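Local coordinates for START domain-containing protein 10 (Homo sapiens, PDB 6SER) that transfers phospholipids, phosphatidylcholine and phosphatidylethanolamine among them, between membranes, preferring species with a saturated sn-1 and an unsaturated sn-2 acyl chain, at residues 65-70 / 184-189; 114-119 / 127-132; 150-155 / 250-255. All blocks are in the same frame, centred on the assembly; numbering follows the deposited sequence.

All three contacts reach the one curled sheet of this START domain. Contacts 1 and 2 lie in the body of the domain, their centres about 17 Å apart, and each is a partly buried antiparallel strand pair; contact 2 is nested in the long chain excursion that contact 1 closes. Contact 1 joins strands far apart in sequence, whereas contact 2 joins the neighbouring arms of a hairpin and adds aromatic side chains on both faces and a buried carboxylate. Contact 3, near the surface, clips a C-terminal stretch to the end of strand 142-151 with a single bonded pair and a mix of exposed and buried side chains. It touches contact 2, where V150 N lies 2.8 Å from I131 O.

Contact 1. Residues 65-70 / 184-189; sequences LHKIKC and TYLAQV. With PEG (di(hydroxyethyl)ether), chain E.
Q188 reaches back to L65 with its amide: NE2 donates to L65 O at 3.1 Å, with the oxygen almost in the amide plane of Q188 and the donor standing well above the carbonyl plane of L65. CG of Q188 is anti to the backbone N (chi1 -176°), and the extended chain beyond it crosses K67, whose CG sits 3.5 Å from Q188 CD. Further along, the backbones pair as antiparallel strands. I68 N to A187 O measures 2.9 Å and the return bond, A187 N to I68 O, 3.0 Å. C70 and Y185 repeat the pair of hydrogen bonds. Between them lies the non-hydrogen-bonded pair K69 and L186, and L186 turns CD1 back to 3.2 Å from I68 O. I68, C70, Y185 and A187 share one face of the sheet. A di(hydroxyethyl)ether, probably from the crystallisation liquor, lies there: its O1 donates to H66 O at 2.7 Å, and I68 CG1, A187 CB and Y185 OH pack against it. Its place is consistent with the lipid cavity of the START helix-grip fold, since this face looks toward long helix 197-227, where I68 meets S204 and C70 meets M212. On the other face helix 27-38 packs on L186 through F33, K67 NZ hydrogen-bonds Q168 and salt-bridges E36, and K69 NZ hydrogen-bonds C37 O. Strands 52-57 and 161-175 extend the sheet on either side.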
loop_
_atom_site.group_PDB
_atom_site.type_symbol
_atom_site.label_atom_id
_atom_site.label_comp_id
_atom_site.label_asym_id
_atom_site.label_seq_id
_atom_site.Cartn_x
_atom_site.Cartn_y
_atom_site.Cartn_z
ATOM N N LEU A 65 8.061 -15.335 5.383
ATOM C CA LEU A 65 7.974 -13.917 5.081
ATOM C C LEU A 65 7.326 -13.193 6.254
ATOM O O LEU A 65 6.214 -13.537 6.666
ATOM C CB LEU A 65 7.173 -13.710 3.805
ATOM C CG LEU A 65 7.475 -12.428 3.048
ATOM C CD1 LEU A 65 8.912 -12.419 2.537
ATOM C CD2 LEU A 65 6.493 -12.346 1.914
ATOM N N HIS A 66 8.020 -12.201 6.793
ATOM C CA HIS A 66 7.539 -11.495 7.970
ATOM C C HIS A 66 6.711 -10.279 7.578
ATOM O O HIS A 66 7.014 -9.590 6.599
ATOM C CB HIS A 66 8.713 -11.065 8.852
ATOM C CG HIS A 66 9.487 -12.215 9.414
ATOM N ND1 HIS A 66 8.937 -13.469 9.579
ATOM C CD2 HIS A 66 10.770 -12.307 9.838
ATOM C CE1 HIS A 66 9.845 -14.283 10.088
ATOM N NE2 HIS A 66 10.967 -13.603 10.253
ATOM N N LYS A 67 5.649 -10.038 8.340
ATOM C CA LYS A 67 4.931 -8.779 8.249
ATOM C C LYS A 67 5.777 -7.659 8.843
ATOM O O LYS A 67 6.434 -7.836 9.870
ATOM C CB LYS A 67 3.594 -8.877 8.977
ATOM C CG LYS A 67 2.773 -10.096 8.581
ATOM C CD LYS A 67 1.405 -10.114 9.269
ATOM C CE LYS A 67 0.459 -9.104 8.632
ATOM N NZ LYS A 67 -0.719 -9.753 7.981
ATOM N N ILE A 68 5.766 -6.506 8.177
ATOM C CA ILE A 68 6.557 -5.339 8.552
ATOM C C ILE A 68 5.594 -4.209 8.886
ATOM O O ILE A 68 4.547 -4.068 8.247
ATOM C CB ILE A 68 7.519 -4.924 7.416
ATOM C CG1 ILE A 68 8.380 -6.112 6.982
ATOM C CG2 ILE A 68 8.396 -3.744 7.823
ATOM C CD1 ILE A 68 9.110 -6.814 8.124
ATOM N N LYS A 69 5.947 -3.409 9.886
ATOM C CA LYS A 69 5.145 -2.266 10.303
ATOM C C LYS A 69 6.063 -1.064 10.453
ATOM O O LYS A 69 7.126 -1.166 11.073
ATOM C CB LYS A 69 4.414 -2.543 11.619
ATOM C CG LYS A 69 3.588 -1.367 12.105
ATOM C CD LYS A 69 3.205 -1.489 13.572
ATOM C CE LYS A 69 2.345 -2.703 13.831
ATOM N NZ LYS A 69 1.836 -2.668 15.223
ATOM N N CYS A 70 5.676 0.068 9.878
ATOM C CA CYS A 70 6.493 1.274 9.972
ATOM C C CYS A 70 5.601 2.467 10.290
ATOM O O CYS A 70 4.640 2.742 9.565
ATOM C CB CYS A 70 7.295 1.509 8.687
ATOM S SG CYS A 70 8.589 2.779 8.875
ATOM N N THR A 184 0.797 4.888 9.886
ATOM C CA THR A 184 1.369 3.566 10.092
ATOM C C THR A 184 1.206 2.766 8.807
ATOM O O THR A 184 0.087 2.606 8.307
ATOM C CB THR A 184 0.693 2.851 11.262
ATOM O OG1 THR A 184 0.836 3.645 12.451
ATOM C CG2 THR A 184 1.318 1.469 11.473
ATOM N N TYR A 185 2.323 2.289 8.271
ATOM C CA TYR A 185 2.347 1.430 7.094
ATOM C C TYR A 185 2.541 -0.007 7.559
ATOM O O TYR A 185 3.438 -0.289 8.362
ATOM C CB TYR A 185 3.467 1.865 6.154
ATOM C CG TYR A 185 3.916 0.846 5.131
ATOM C CD1 TYR A 185 3.348 0.818 3.859
ATOM C CD2 TYR A 185 4.943 -0.059 5.413
ATOM C CE1 TYR A 185 3.770 -0.097 2.899
ATOM C CE2 TYR A 185 5.372 -0.985 4.459
ATOM C CZ TYR A 185 4.783 -0.988 3.201
ATOM O OH TYR A 185 5.190 -1.885 2.240
ATOM N N LEU A 186 1.686 -0.902 7.081
ATOM C CA LEU A 186 1.758 -2.319 7.417
ATOM C C LEU A 186 1.720 -3.115 6.121
ATOM O O LEU A 186 0.793 -2.947 5.321
ATOM C CB LEU A 186 0.607 -2.716 8.348
ATOM C CG LEU A 186 0.316 -4.197 8.610
ATOM C CD1 LEU A 186 1.537 -4.914 9.127
ATOM C CD2 LEU A 186 -0.829 -4.323 9.596
ATOM N N ALA A 187 2.722 -3.967 5.904
ATOM C CA ALA A 187 2.781 -4.720 4.655
ATOM C C ALA A 187 3.360 -6.110 4.863
ATOM O O ALA A 187 4.198 -6.339 5.739
ATOM C CB ALA A 187 3.623 -4.022 3.593
ATOM N N GLN A 188 2.920 -7.023 4.004
ATOM C CA GLN A 188 3.503 -8.347 3.849
ATOM C C GLN A 188 3.440 -8.666 2.357
ATOM O O GLN A 188 2.370 -8.986 1.835
ATOM C CB GLN A 188 2.758 -9.378 4.686
ATOM C CG GLN A 188 3.377 -10.766 4.641
ATOM C CD GLN A 188 2.593 -11.764 5.462
ATOM O OE1 GLN A 188 1.369 -11.654 5.592
ATOM N NE2 GLN A 188 3.294 -12.738 6.040
ATOM N N VAL A 189 4.571 -8.533 1.717
ATOM C CA VAL A 189 4.706 -8.742 0.324
ATOM C C VAL A 189 5.735 -9.771 -0.071
ATOM O O VAL A 189 6.860 -9.662 0.279
ATOM C CB VAL A 189 5.094 -7.424 -0.341
ATOM C CG1 VAL A 189 5.307 -7.608 -1.810
ATOM C CG2 VAL A 189 4.050 -6.386 -0.104
HETATM C C1 PEG E . 7.290 -8.201 3.206
HETATM O O1 PEG E . 8.009 -8.926 4.172
HETATM C C2 PEG E . 7.331 -6.703 3.522
HETATM O O2 PEG E . 6.603 -5.975 2.568
HETATM C C3 PEG E . 7.122 -4.709 2.246
HETATM C C4 PEG E . 8.185 -4.825 1.152
HETATM O O4 PEG E . 7.877 -3.968 0.083
#

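Contact 2. Residues 114-119 / 127-132; sequences VGYYSW and NRDVIT
G115, Y117 and W119 form hydrogen-bonded antiparallel pairs with T132, V130 and R128, on strand segments whose directions differ by 167°, and each pair is closed by two backbone bonds. W119 and R128 mark one end: R128 N to W119 O and W119 N to R128 O are both 2.9 Å. CG of W119 lies between its backbone N and carbonyl carbon (chi1 73°), and the indole swings over its neighbour strand, where R128 CB sits over one face of the six-membered ring, 3.5 Å from its centroid, in a CH-pi contact. V130 CG1 meets the same ring at its edge, 4.0 Å from W119 CZ3. The two strands are the arms of a beta hairpin in the curved START sheet, and the second arm, strand 127-139, also runs parallel to strand 161-175, whose A164 touches both W119 and V130. The other face carries Y116, S118, D129 and I131. Y116 OH donates to D129 OD2 at 2.8 Å, on the anti lone pair, with ring and carboxylate planes perpendicular. The same oxygen takes a salt bridge from R163, a second grip on this buried carboxylate that would probably steady its negative charge. Beside it I131 CD1 comes in at the edge of the Y116 ring, 3.3 Å from CD1 of that tyrosine. Farther along, V114 CG1 packs on I131 CG2 at 4.0 Å.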
loop_
_atom_site.group_PDB
_atom_site.type_symbol
_atom_site.label_atom_id
_atom_site.label_comp_id
_atom_site.label_asym_id
_atom_site.label_seq_id
_atom_site.Cartn_x
_atom_site.Cartn_y
_atom_site.Cartn_z
ATOM N N VAL A 114 -9.494 -1.875 -8.538
ATOM C CA VAL A 114 -8.430 -2.796 -8.906
ATOM C C VAL A 114 -7.404 -2.016 -9.712
ATOM O O VAL A 114 -7.767 -1.259 -10.619
ATOM C CB VAL A 114 -8.965 -3.997 -9.716
ATOM C CG1 VAL A 114 -7.846 -5.030 -9.950
ATOM C CG2 VAL A 114 -10.140 -4.628 -9.002
ATOM N N GLY A 115 -6.120 -2.221 -9.401
ATOM C CA GLY A 115 -5.069 -1.436 -10.013
ATOM C C GLY A 115 -3.792 -2.223 -10.214
ATOM O O GLY A 115 -3.647 -3.375 -9.773
ATOM N N TYR A 116 -2.849 -1.559 -10.889
ATOM C CA TYR A 116 -1.624 -2.153 -11.386
ATOM C C TYR A 116 -0.451 -1.302 -10.944
ATOM O O TYR A 116 -0.535 -0.073 -10.940
ATOM C CB TYR A 116 -1.630 -2.241 -12.917
ATOM C CG TYR A 116 -0.361 -2.825 -13.472
ATOM C CD1 TYR A 116 -0.188 -4.208 -13.551
ATOM C CD2 TYR A 116 0.663 -2.010 -13.915
ATOM C CE1 TYR A 116 0.965 -4.760 -14.050
ATOM C CE2 TYR A 116 1.811 -2.554 -14.425
ATOM C CZ TYR A 116 1.963 -3.933 -14.481
ATOM O OH TYR A 116 3.117 -4.487 -14.976
ATOM N N TYR A 117 0.654 -1.962 -10.592
ATOM C CA TYR A 117 1.858 -1.250 -10.158
ATOM C C TYR A 117 3.100 -2.066 -10.503
ATOM O O TYR A 117 3.206 -3.227 -10.090
ATOM C CB TYR A 117 1.790 -0.975 -8.657
ATOM C CG TYR A 117 3.022 -0.302 -8.083
ATOM C CD1 TYR A 117 3.104 1.085 -8.000
ATOM C CD2 TYR A 117 4.093 -1.055 -7.594
ATOM C CE1 TYR A 117 4.217 1.709 -7.457
ATOM C CE2 TYR A 117 5.213 -0.435 -7.054
ATOM C CZ TYR A 117 5.268 0.948 -6.992
ATOM O OH TYR A 117 6.377 1.574 -6.467
ATOM N N SER A 118 4.047 -1.446 -11.215
ATOM C CA SER A 118 5.331 -2.021 -11.608
ATOM C C SER A 118 6.472 -1.239 -10.981
ATOM O O SER A 118 6.412 -0.010 -10.885
ATOM C CB SER A 118 5.554 -1.958 -13.122
ATOM O OG SER A 118 4.531 -2.581 -13.844
ATOM N N TRP A 119 7.551 -1.937 -10.624
ATOM C CA TRP A 119 8.714 -1.228 -10.110
ATOM C C TRP A 119 9.994 -1.963 -10.480
ATOM O O TRP A 119 9.984 -3.165 -10.762
ATOM C CB TRP A 119 8.611 -1.001 -8.593
ATOM C CG TRP A 119 8.796 -2.185 -7.681
ATOM C CD1 TRP A 119 9.912 -2.473 -6.956
ATOM C CD2 TRP A 119 7.829 -3.203 -7.343
ATOM N NE1 TRP A 119 9.715 -3.610 -6.209
ATOM C CE2 TRP A 119 8.447 -4.075 -6.421
ATOM C CE3 TRP A 119 6.511 -3.461 -7.731
ATOM C CZ2 TRP A 119 7.793 -5.181 -5.880
ATOM C CZ3 TRP A 119 5.863 -4.564 -7.190
ATOM C CH2 TRP A 119 6.505 -5.412 -6.278
ATOM N N ASN A 127 12.429 -6.795 -12.829
ATOM C CA ASN A 127 11.428 -5.840 -12.340
ATOM C C ASN A 127 10.183 -6.611 -11.917
ATOM O O ASN A 127 9.978 -7.671 -12.368
ATOM C CB ASN A 127 11.164 -4.739 -13.358
ATOM C CG ASN A 127 12.386 -3.960 -13.756
ATOM O OD1 ASN A 127 13.245 -3.700 -12.964
ATOM N ND2 ASN A 127 12.450 -3.560 -14.991
ATOM N N ARG A 128 9.395 -6.030 -11.048
ATOM C CA ARG A 128 8.232 -6.684 -10.435
ATOM C C ARG A 128 6.949 -5.924 -10.717
ATOM O O ARG A 128 7.009 -4.808 -10.942
ATOM C CB ARG A 128 8.456 -6.765 -8.939
ATOM C CG ARG A 128 8.990 -8.109 -8.506
ATOM C CD ARG A 128 10.384 -8.086 -8.003
ATOM N NE ARG A 128 10.642 -9.430 -7.617
ATOM C CZ ARG A 128 11.727 -10.084 -7.877
ATOM N NH1 ARG A 128 12.724 -9.508 -8.474
ATOM N NH2 ARG A 128 11.800 -11.314 -7.516
ATOM N N ASP A 129 5.834 -6.600 -10.657
ATOM C CA ASP A 129 4.501 -6.011 -10.835
ATOM C C ASP A 129 3.498 -6.696 -9.924
ATOM O O ASP A 129 3.684 -7.784 -9.595
ATOM C CB ASP A 129 4.084 -5.920 -12.300
ATOM C CG ASP A 129 3.814 -7.200 -13.042
ATOM O OD1 ASP A 129 4.105 -8.241 -12.550
ATOM O OD2 ASP A 129 3.358 -7.097 -14.090
ATOM N N VAL A 130 2.460 -5.985 -9.601
ATOM C CA VAL A 130 1.350 -6.456 -8.763
ATOM C C VAL A 130 0.026 -5.990 -9.323
ATOM O O VAL A 130 -0.051 -4.968 -9.884
ATOM C CB VAL A 130 1.474 -5.989 -7.311
ATOM C CG1 VAL A 130 2.517 -6.747 -6.568
ATOM C CG2 VAL A 130 1.699 -4.515 -7.175
ATOM N N ILE A 131 -0.957 -6.838 -9.162
ATOM C CA ILE A 131 -2.352 -6.497 -9.396
ATOM C C ILE A 131 -3.031 -6.608 -8.045
ATOM O O ILE A 131 -2.996 -7.679 -7.429
ATOM C CB ILE A 131 -3.009 -7.459 -10.402
ATOM C CG1 ILE A 131 -2.212 -7.535 -11.707
ATOM C CG2 ILE A 131 -4.454 -7.083 -10.650
ATOM C CD1 ILE A 131 -2.451 -6.391 -12.597
ATOM N N THR A 132 -3.649 -5.524 -7.574
ATOM C CA THR A 132 -4.203 -5.495 -6.226
ATOM C C THR A 132 -5.635 -4.979 -6.225
ATOM O O THR A 132 -6.011 -4.140 -7.047
ATOM C CB THR A 132 -3.357 -4.617 -5.283
ATOM O OG1 THR A 132 -3.214 -3.313 -5.852
ATOM C CG2 THR A 132 -1.975 -5.219 -5.066
#

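Contact 3. Residues 150-155 / 250-255; sequences VKHPKY and SELSVQ
K151 and S253 make the one well-formed strand pair of this contact, antiparallel and hydrogen-bonded: K151 N donates to S253 O at 2.7 Å, and S253 N returns to K151 O at 2.9 Å. From there the lysine chain can be followed outward. Its CB packs beside CB of S253, 3.7 Å away, both side chains rising from the same face of the pair. CG, anti to the carbonyl carbon (chi1 -64°), comes within 3.6 Å of Q255 OE1. CD reaches the backbone beyond S253, at 3.1 Å from V254 O. A bend at chi3 (111°) then brings CE back near Q255 OE1, the two side chains crossing at about a right angle, and the chain ends in NZ. A water lies 2.9 Å from both the side-chain oxygen Q255 OE1 and V150 O. S253 is a known phosphorylation site, unmodified here, and stands exposed beside the lysine's aliphatic stem.

On the inner side V150 and L252 cross at about a right angle, V150 CG2 packing on L252 CB, and the same methyl lies 3.2 Å from S253 O. L252 CD2 approaches the H152 ring obliquely. That imidazole belongs to a type I beta turn from H152 to Y155: K154 N donates in the ring plane to H152 ND1 at 3.1 Å, and CE2 of Y155 sits over one imidazole face, toward its rim. P153 CD and CG lie against E251 O, and E251 OE1 accepts a hydrogen bond from A248 N. The short, weakly bonded strand 253-254 lies beside the end of strand 142-151, with L252 pressed against V114 of strand 112-119 and L108 of strand 99-109, V22 and L247 packing around it from loops, and V150 resting on I131 of strand 127-139.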
loop_
_atom_site.group_PDB
_atom_site.type_symbol
_atom_site.label_atom_id
_atom_site.label_comp_id
_atom_site.label_asym_id
_atom_site.label_seq_id
_atom_site.Cartn_x
_atom_site.Cartn_y
_atom_site.Cartn_z
ATOM N N VAL A 150 -4.617 -9.767 -6.415
ATOM C CA VAL A 150 -5.766 -10.413 -7.027
ATOM C C VAL A 150 -5.384 -10.743 -8.465
ATOM O O VAL A 150 -4.373 -10.264 -8.983
ATOM C CB VAL A 150 -7.013 -9.500 -6.946
ATOM C CG1 VAL A 150 -7.030 -8.496 -8.098
ATOM C CG2 VAL A 150 -8.267 -10.314 -6.908
ATOM N N LYS A 151 -6.181 -11.578 -9.121
ATOM C CA LYS A 151 -5.934 -11.931 -10.512
ATOM C C LYS A 151 -7.011 -11.323 -11.393
ATOM O O LYS A 151 -8.206 -11.462 -11.109
ATOM C CB LYS A 151 -5.879 -13.449 -10.698
ATOM C CG LYS A 151 -4.720 -14.100 -9.960
ATOM C CD LYS A 151 -4.767 -15.621 -10.073
ATOM C CE LYS A 151 -3.650 -16.164 -10.926
ATOM N NZ LYS A 151 -3.394 -17.600 -10.602
ATOM N N HIS A 152 -6.580 -10.634 -12.444
ATOM C CA HIS A 152 -7.479 -10.042 -13.417
ATOM C C HIS A 152 -7.211 -10.685 -14.771
ATOM O O HIS A 152 -6.071 -10.617 -15.259
ATOM C CB HIS A 152 -7.276 -8.527 -13.482
ATOM C CG HIS A 152 -8.257 -7.821 -14.359
ATOM N ND1 HIS A 152 -8.367 -8.077 -15.709
ATOM C CD2 HIS A 152 -9.169 -6.857 -14.081
ATOM C CE1 HIS A 152 -9.306 -7.304 -16.225
ATOM N NE2 HIS A 152 -9.809 -6.555 -15.257
ATOM N N PRO A 153 -8.219 -11.285 -15.417
ATOM C CA PRO A 153 -7.949 -12.127 -16.597
ATOM C C PRO A 153 -7.205 -11.411 -17.709
ATOM O O PRO A 153 -6.504 -12.062 -18.486
ATOM C CB PRO A 153 -9.353 -12.556 -17.052
ATOM C CG PRO A 153 -10.243 -12.307 -15.887
ATOM C CD PRO A 153 -9.660 -11.144 -15.156
ATOM N N LYS A 154 -7.309 -10.096 -17.807
ATOM C CA LYS A 154 -6.584 -9.373 -18.840
ATOM C C LYS A 154 -5.192 -8.940 -18.399
ATOM O O LYS A 154 -4.487 -8.281 -19.168
ATOM C CB LYS A 154 -7.395 -8.152 -19.278
ATOM C CG LYS A 154 -8.832 -8.492 -19.652
ATOM C CD LYS A 154 -9.556 -7.283 -20.234
ATOM C CE LYS A 154 -10.623 -6.719 -19.259
ATOM N NZ LYS A 154 -11.576 -7.766 -18.831
ATOM N N TYR A 155 -4.768 -9.284 -17.187
ATOM C CA TYR A 155 -3.442 -8.913 -16.698
ATOM C C TYR A 155 -2.723 -10.157 -16.194
ATOM O O TYR A 155 -2.435 -10.281 -14.998
ATOM C CB TYR A 155 -3.542 -7.834 -15.618
ATOM C CG TYR A 155 -4.043 -6.527 -16.181
ATOM C CD1 TYR A 155 -3.164 -5.507 -16.524
ATOM C CD2 TYR A 155 -5.396 -6.329 -16.416
ATOM C CE1 TYR A 155 -3.624 -4.328 -17.067
ATOM C CE2 TYR A 155 -5.862 -5.156 -16.959
ATOM C CZ TYR A 155 -4.981 -4.158 -17.278
ATOM O OH TYR A 155 -5.480 -2.989 -17.821
ATOM N N SER A 250 -16.885 -11.367 -9.385
ATOM C CA SER A 250 -16.612 -12.716 -9.866
ATOM C C SER A 250 -15.743 -12.741 -11.118
ATOM O O SER A 250 -15.316 -13.824 -11.529
ATOM C CB SER A 250 -17.919 -13.460 -10.138
ATOM O OG SER A 250 -18.639 -12.830 -11.179
ATOM N N GLU A 251 -15.474 -11.592 -11.735
ATOM C CA GLU A 251 -14.500 -11.558 -12.821
ATOM C C GLU A 251 -13.060 -11.611 -12.318
ATOM O O GLU A 251 -12.141 -11.745 -13.133
ATOM C CB GLU A 251 -14.698 -10.303 -13.675
ATOM C CG GLU A 251 -15.981 -10.271 -14.512
ATOM C CD GLU A 251 -16.342 -8.852 -14.963
ATOM O OE1 GLU A 251 -16.658 -8.007 -14.094
ATOM O OE2 GLU A 251 -16.292 -8.575 -16.182
ATOM N N LEU A 252 -12.837 -11.502 -11.014
ATOM C CA LEU A 252 -11.505 -11.578 -10.438
ATOM C C LEU A 252 -11.263 -12.967 -9.861
ATOM O O LEU A 252 -12.200 -13.696 -9.532
ATOM C CB LEU A 252 -11.317 -10.520 -9.345
ATOM C CG LEU A 252 -11.443 -9.068 -9.810
ATOM C CD1 LEU A 252 -11.461 -8.115 -8.619
ATOM C CD2 LEU A 252 -10.321 -8.718 -10.775
ATOM N N SER A 253 -9.987 -13.331 -9.752
ATOM C CA SER A 253 -9.587 -14.598 -9.156
ATOM C C SER A 253 -8.621 -14.347 -8.010
ATOM O O SER A 253 -7.915 -13.336 -7.972
ATOM C CB SER A 253 -8.929 -15.536 -10.183
ATOM O OG SER A 253 -9.905 -16.169 -10.975
ATOM N N VAL A 254 -8.604 -15.295 -7.076
ATOM C CA VAL A 254 -7.702 -15.243 -5.932
ATOM C C VAL A 254 -6.257 -15.365 -6.390
ATOM O O VAL A 254 -5.932 -16.173 -7.266
ATOM C CB VAL A 254 -8.048 -16.371 -4.946
ATOM C CG1 VAL A 254 -6.852 -16.709 -4.073
ATOM C CG2 VAL A 254 -9.225 -15.976 -4.102
ATOM N N GLN A 255 -5.375 -14.581 -5.776
ATOM C CA GLN A 255 -3.932 -14.722 -5.953
ATOM C C GLN A 255 -3.338 -15.355 -4.702
ATOM O O GLN A 255 -3.231 -14.700 -3.659
ATOM C CB GLN A 255 -3.261 -13.381 -6.223
ATOM C CG GLN A 255 -1.753 -13.503 -6.213
ATOM C CD GLN A 255 -1.251 -14.275 -7.416
ATOM O OE1 GLN A 255 -1.408 -13.833 -8.561
ATOM N NE2 GLN A 255 -0.662 -15.444 -7.169
HETATM O O HOH W 1 -1.588 -10.922 -8.967
#